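Local coordinates for putative amidohydrolase (Unidentified, PDB 3MKV) that hydrolyses dipeptides that end in proline, as a zinc-dependent prolidase of the amidohydrolase superfamily, at the interface of chains A and B. Sequence-based numbering; all coordinates share one arbitrary frame. Chains: chain A/B, Putative amidohydrolase.

Contact 1: the interface of chains A and B. Residues chain A 178, 182, 223; chain B 173, 212-213, 215-216.
A:Arg178 and A:Arg182 stand one turn apart on helix 174-187 and face, across the chain boundary, B:Ser213 and B:Glu216 at the start of helix 214-226, where the backbone leaves an extended conformation at B:Ser213 and turns helical by B:Asp215. The core is a worked example of the end-on arginine-carboxylate pair. A:Arg182 presents its two terminal nitrogens to the two oxygens of B:Glu216, NH1 lying 3.0 Å from OE1 and NH2 2.8 Å from OE2. Both oxygens use their syn lone pairs, and guanidinium and carboxylate are nearly coplanar, 7° apart. The arginine reaches this pose because its chain runs straight from CG to NE, with CG set anti to the carbonyl carbon (chi1 -72°).

Each partner is braced from its own side. On chain A, NE of A:Arg182 donates to OE1 of A:Glu223 at 3.0 Å, which should steady the guanidinium as its terminal nitrogens face chain B; that oxygen is met from above the carboxylate plane. On chain B, the backbone N of B:Gly173 binds OE1 of B:Glu216 at 2.9 Å, on its anti side, while the backbone N of B:Ser213 meets OE2 of B:Glu216 at 2.7 Å, nearly along the C-O axis. Each B:Glu216 oxygen thus accepts from donors of both chains, an arrangement that should fix the carboxylate's rotation.

A:Arg178 plays a different part. It lays one face of its guanidinium over B:Ser213; OG of B:Ser213 is 3.4 Å from CZ of A:Arg178 and displaced towards the rim. A looser salt bridge, 3.7 Å from NE of A:Arg178 to OE2 of A:Glu223, ties this arginine to the same acid that braces A:Arg182. In chain A the patch lies on the outer surface of helix 174-187, flanked by helix 214-225; in chain B it occupies the beginning of helix 214-226 and the nearby loop residue B:Gly173.

Contact 2: the interface of chains A and B. Residues chain A 113, 185-188, 227; chain B 148.
B:Arg148 reaches across to the C-terminal end of helix 174-187 in this amidohydrolase-superfamily prolidase, illustrating how an arginine can cap a helix of the neighbouring chain in the deposited assembly. NE of B:Arg148 donates to the backbone carbonyl O of A:Gln186 at 2.8 Å. The approach is bent, with a C=O...N angle of 145°, and the donor lies off the carbonyl plane. NH2 of B:Arg148 adds a weak bond to O of A:Gln186 at 3.2 Å. The helix dipole would probably reinforce this attraction, since the carbonyl belongs to the last turn.

The other terminal nitrogen serves an aromatic partner. NH1 of B:Arg148 sits over one face of the A:Tyr113 ring, 3.9 Å from its centroid and displaced towards the rim on the hydroxyl side, a cation-pi contact. The ring and guanidinium planes are 68° apart, so the arginine points an edge at the ring instead of stacking flat on it. Farther back along the arginine, CD of B:Arg148 packs against the ring atom CD2 of A:Tyr113 at 3.9 Å.

One flat face of the guanidinium is covered by A:Gly188: CA of A:Gly188 stands 3.7 Å from CZ of B:Arg148, directly over the group's centre. A bend at chi3 (-66°) in the otherwise extended B:Arg148 turns its guanidinium into this position.

Outside this shell, A:Arg227 brings NH2 to 3.9 Å from NH2 of B:Arg148, at the guanidinium edge; these like charges would be expected to oppose each other mildly. The carbonyl O of A:Leu185 lies over the centre of the A:Arg227 guanidinium face. A:Tyr113 begins helix 113-120, while A:Gly188 follows helix 174-187 with a positive phi, carrying the backbone out of the helix beside the arginine.

Contact 1: the interface of chains A and B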
loop_
_atom_site.group_PDB
_atom_site.type_symbol
_atom_site.label_atom_id
_atom_site.label_comp_id
_atom_site.label_asym_id
_atom_site.label_seq_id
_atom_site.Cartn_x
_atom_site.Cartn_y
_atom_site.Cartn_z
ATOM N N ARG A 178 -10.990 -4.520 19.328
ATOM C CA ARG A 178 -11.546 -5.868 19.221
ATOM C C ARG A 178 -10.559 -6.778 18.521
ATOM O O ARG A 178 -10.205 -7.824 19.041
ATOM C CB ARG A 178 -12.877 -5.862 18.461
ATOM C CG ARG A 178 -14.099 -5.909 19.355
ATOM C CD ARG A 178 -15.376 -5.909 18.549
ATOM N NE ARG A 178 -16.518 -5.620 19.413
ATOM C CZ ARG A 178 -17.688 -5.154 18.988
ATOM N NH1 ARG A 178 -18.656 -4.922 19.863
ATOM N NH2 ARG A 178 -17.895 -4.916 17.696
ATOM N N ARG A 182 -8.507 -9.998 20.058
ATOM C CA ARG A 182 -8.703 -11.295 19.430
ATOM C C ARG A 182 -7.360 -11.876 18.989
ATOM O O ARG A 182 -7.119 -13.079 19.127
ATOM C CB ARG A 182 -9.689 -11.189 18.263
ATOM C CG ARG A 182 -11.138 -10.966 18.709
ATOM C CD ARG A 182 -12.044 -10.660 17.519
ATOM N NE ARG A 182 -13.426 -10.481 17.937
ATOM C CZ ARG A 182 -14.405 -10.038 17.158
ATOM N NH1 ARG A 182 -14.177 -9.741 15.886
ATOM N NH2 ARG A 182 -15.627 -9.921 17.649
ATOM N N GLU A 223 -14.852 -8.845 24.728
ATOM C CA GLU A 223 -13.944 -9.746 24.018
ATOM C C GLU A 223 -13.219 -10.741 24.930
ATOM O O GLU A 223 -13.110 -11.919 24.590
ATOM C CB GLU A 223 -12.917 -8.950 23.203
ATOM C CG GLU A 223 -13.481 -8.330 21.949
ATOM C CD GLU A 223 -14.294 -9.318 21.134
ATOM O OE1 GLU A 223 -13.822 -10.457 20.950
ATOM O OE2 GLU A 223 -15.402 -8.951 20.675
ATOM N N GLY B 173 -15.563 -6.851 13.249
ATOM C CA GLY B 173 -16.203 -5.538 13.305
ATOM C C GLY B 173 -17.406 -5.444 12.392
ATOM O O GLY B 173 -17.502 -6.168 11.403
ATOM N N TYR B 212 -17.940 -13.945 17.901
ATOM C CA TYR B 212 -18.561 -12.660 17.550
ATOM C C TYR B 212 -19.334 -11.986 18.671
ATOM O O TYR B 212 -19.971 -12.638 19.496
ATOM C CB TYR B 212 -19.476 -12.786 16.324
ATOM C CG TYR B 212 -18.744 -12.815 14.986
ATOM C CD1 TYR B 212 -19.003 -13.813 14.059
ATOM C CD2 TYR B 212 -17.788 -11.856 14.658
ATOM C CE1 TYR B 212 -18.347 -13.863 12.853
ATOM C CE2 TYR B 212 -17.123 -11.896 13.433
ATOM C CZ TYR B 212 -17.415 -12.906 12.540
ATOM O OH TYR B 212 -16.783 -12.983 11.318
ATOM N N SER B 213 -19.267 -10.659 18.690
ATOM C CA SER B 213 -20.121 -9.883 19.570
ATOM C C SER B 213 -21.554 -9.970 19.041
ATOM O O SER B 213 -21.792 -10.462 17.937
ATOM C CB SER B 213 -19.633 -8.428 19.630
ATOM O OG SER B 213 -19.670 -7.824 18.352
ATOM N N ASP B 215 -23.429 -7.379 18.419
ATOM C CA ASP B 215 -23.431 -6.372 17.387
ATOM C C ASP B 215 -23.124 -6.996 16.033
ATOM O O ASP B 215 -23.805 -6.728 15.039
ATOM C CB ASP B 215 -22.387 -5.307 17.696
ATOM C CG ASP B 215 -22.963 -4.124 18.442
ATOM O OD1 ASP B 215 -24.074 -4.239 19.009
ATOM O OD2 ASP B 215 -22.295 -3.071 18.458
ATOM N N GLU B 216 -22.079 -7.812 15.993
ATOM C CA GLU B 216 -21.652 -8.425 14.744
ATOM C C GLU B 216 -22.681 -9.435 14.255
ATOM O O GLU B 216 -22.943 -9.548 13.063
ATOM C CB GLU B 216 -20.270 -9.064 14.907
ATOM C CG GLU B 216 -19.138 -8.040 14.995
ATOM C CD GLU B 216 -17.930 -8.549 15.777
ATOM O OE1 GLU B 216 -16.800 -8.520 15.231
ATOM O OE2 GLU B 216 -18.114 -8.980 16.940
#

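Contact 2: the interface of chains A and B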
loop_
_atom_site.group_PDB
_atom_site.type_symbol
_atom_site.label_atom_id
_atom_site.label_comp_id
_atom_site.label_asym_id
_atom_site.label_seq_id
_atom_site.Cartn_x
_atom_site.Cartn_y
_atom_site.Cartn_z
ATOM N N TYR A 113 2.915 -16.069 25.089
ATOM C CA TYR A 113 2.769 -17.509 25.225
ATOM C C TYR A 113 4.060 -18.315 24.984
ATOM O O TYR A 113 4.261 -19.347 25.610
ATOM C CB TYR A 113 1.657 -17.963 24.294
ATOM C CG TYR A 113 1.283 -19.409 24.388
ATOM C CD1 TYR A 113 0.485 -19.868 25.420
ATOM C CD2 TYR A 113 1.688 -20.308 23.416
ATOM C CE1 TYR A 113 0.115 -21.201 25.493
ATOM C CE2 TYR A 113 1.338 -21.637 23.482
ATOM C CZ TYR A 113 0.545 -22.084 24.520
ATOM O OH TYR A 113 0.184 -23.418 24.593
ATOM N N LEU A 185 -5.394 -13.017 22.186
ATOM C CA LEU A 185 -5.991 -14.253 22.644
ATOM C C LEU A 185 -5.622 -15.442 21.737
ATOM O O LEU A 185 -5.287 -16.520 22.231
ATOM C CB LEU A 185 -7.509 -14.093 22.757
ATOM C CG LEU A 185 -8.032 -13.188 23.881
ATOM C CD1 LEU A 185 -9.529 -12.995 23.781
ATOM C CD2 LEU A 185 -7.681 -13.780 25.228
ATOM N N GLN A 186 -5.671 -15.256 20.420
ATOM C CA GLN A 186 -5.330 -16.357 19.516
ATOM C C GLN A 186 -3.857 -16.716 19.668
ATOM O O GLN A 186 -3.476 -17.877 19.491
ATOM C CB GLN A 186 -5.666 -16.042 18.045
ATOM C CG GLN A 186 -4.500 -15.517 17.220
ATOM C CD GLN A 186 -3.552 -16.610 16.681
ATOM O OE1 GLN A 186 -3.976 -17.570 16.028
ATOM N NE2 GLN A 186 -2.253 -16.433 16.926
ATOM N N MET A 187 -3.038 -15.724 20.008
ATOM C CA MET A 187 -1.613 -15.955 20.179
ATOM C C MET A 187 -1.295 -16.644 21.521
ATOM O O MET A 187 -0.168 -17.108 21.737
ATOM C CB MET A 187 -0.802 -14.664 19.966
ATOM C CG MET A 187 -0.403 -14.435 18.493
ATOM S SD MET A 187 0.560 -12.951 18.067
ATOM C CE MET A 187 -0.383 -11.668 18.860
ATOM N N GLY A 188 -2.295 -16.720 22.405
ATOM C CA GLY A 188 -2.188 -17.501 23.647
ATOM C C GLY A 188 -2.220 -16.754 24.975
ATOM O O GLY A 188 -1.934 -17.342 26.016
ATOM N N ARG A 227 -14.123 -15.329 25.977
ATOM C CA ARG A 227 -13.132 -16.395 25.991
ATOM C C ARG A 227 -12.897 -16.914 27.405
ATOM O O ARG A 227 -11.953 -17.657 27.651
ATOM C CB ARG A 227 -11.810 -15.920 25.374
ATOM C CG ARG A 227 -10.742 -17.021 25.255
ATOM C CD ARG A 227 -10.008 -16.961 23.913
ATOM N NE ARG A 227 -9.207 -18.158 23.617
ATOM C CZ ARG A 227 -8.778 -18.486 22.395
ATOM N NH1 ARG A 227 -9.082 -17.721 21.355
ATOM N NH2 ARG A 227 -8.054 -19.579 22.200
ATOM N N ARG B 148 -0.737 -20.905 15.534
ATOM C CA ARG B 148 -0.342 -20.048 16.639
ATOM C C ARG B 148 1.158 -19.867 16.726
ATOM O O ARG B 148 1.907 -20.816 16.814
ATOM C CB ARG B 148 -0.866 -20.593 17.963
ATOM C CG ARG B 148 -0.230 -19.958 19.176
ATOM C CD ARG B 148 -0.799 -20.466 20.471
ATOM N NE ARG B 148 -2.188 -20.077 20.645
ATOM C CZ ARG B 148 -2.963 -20.487 21.637
ATOM N NH1 ARG B 148 -2.487 -21.299 22.560
ATOM N NH2 ARG B 148 -4.212 -20.082 21.705
#

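About 16 Å separates the C-alpha centres of contact 1 and contact 2, and helix 174-187 of chain A joins them: contact 1 uses an outer flank of this helix, contact 2 its C-terminal end. The end of helix 214-225, with the residues just after it, also runs between the two. Chain B answers with separate segments, a helix start and nearby loop in the first case and a distant loop arginine in the second. Gripping one helix at both places could help resist its rocking against the partner. The interface is not an exact two-fold and belongs to a deposited assembly of eight copies, which may not be the biological one.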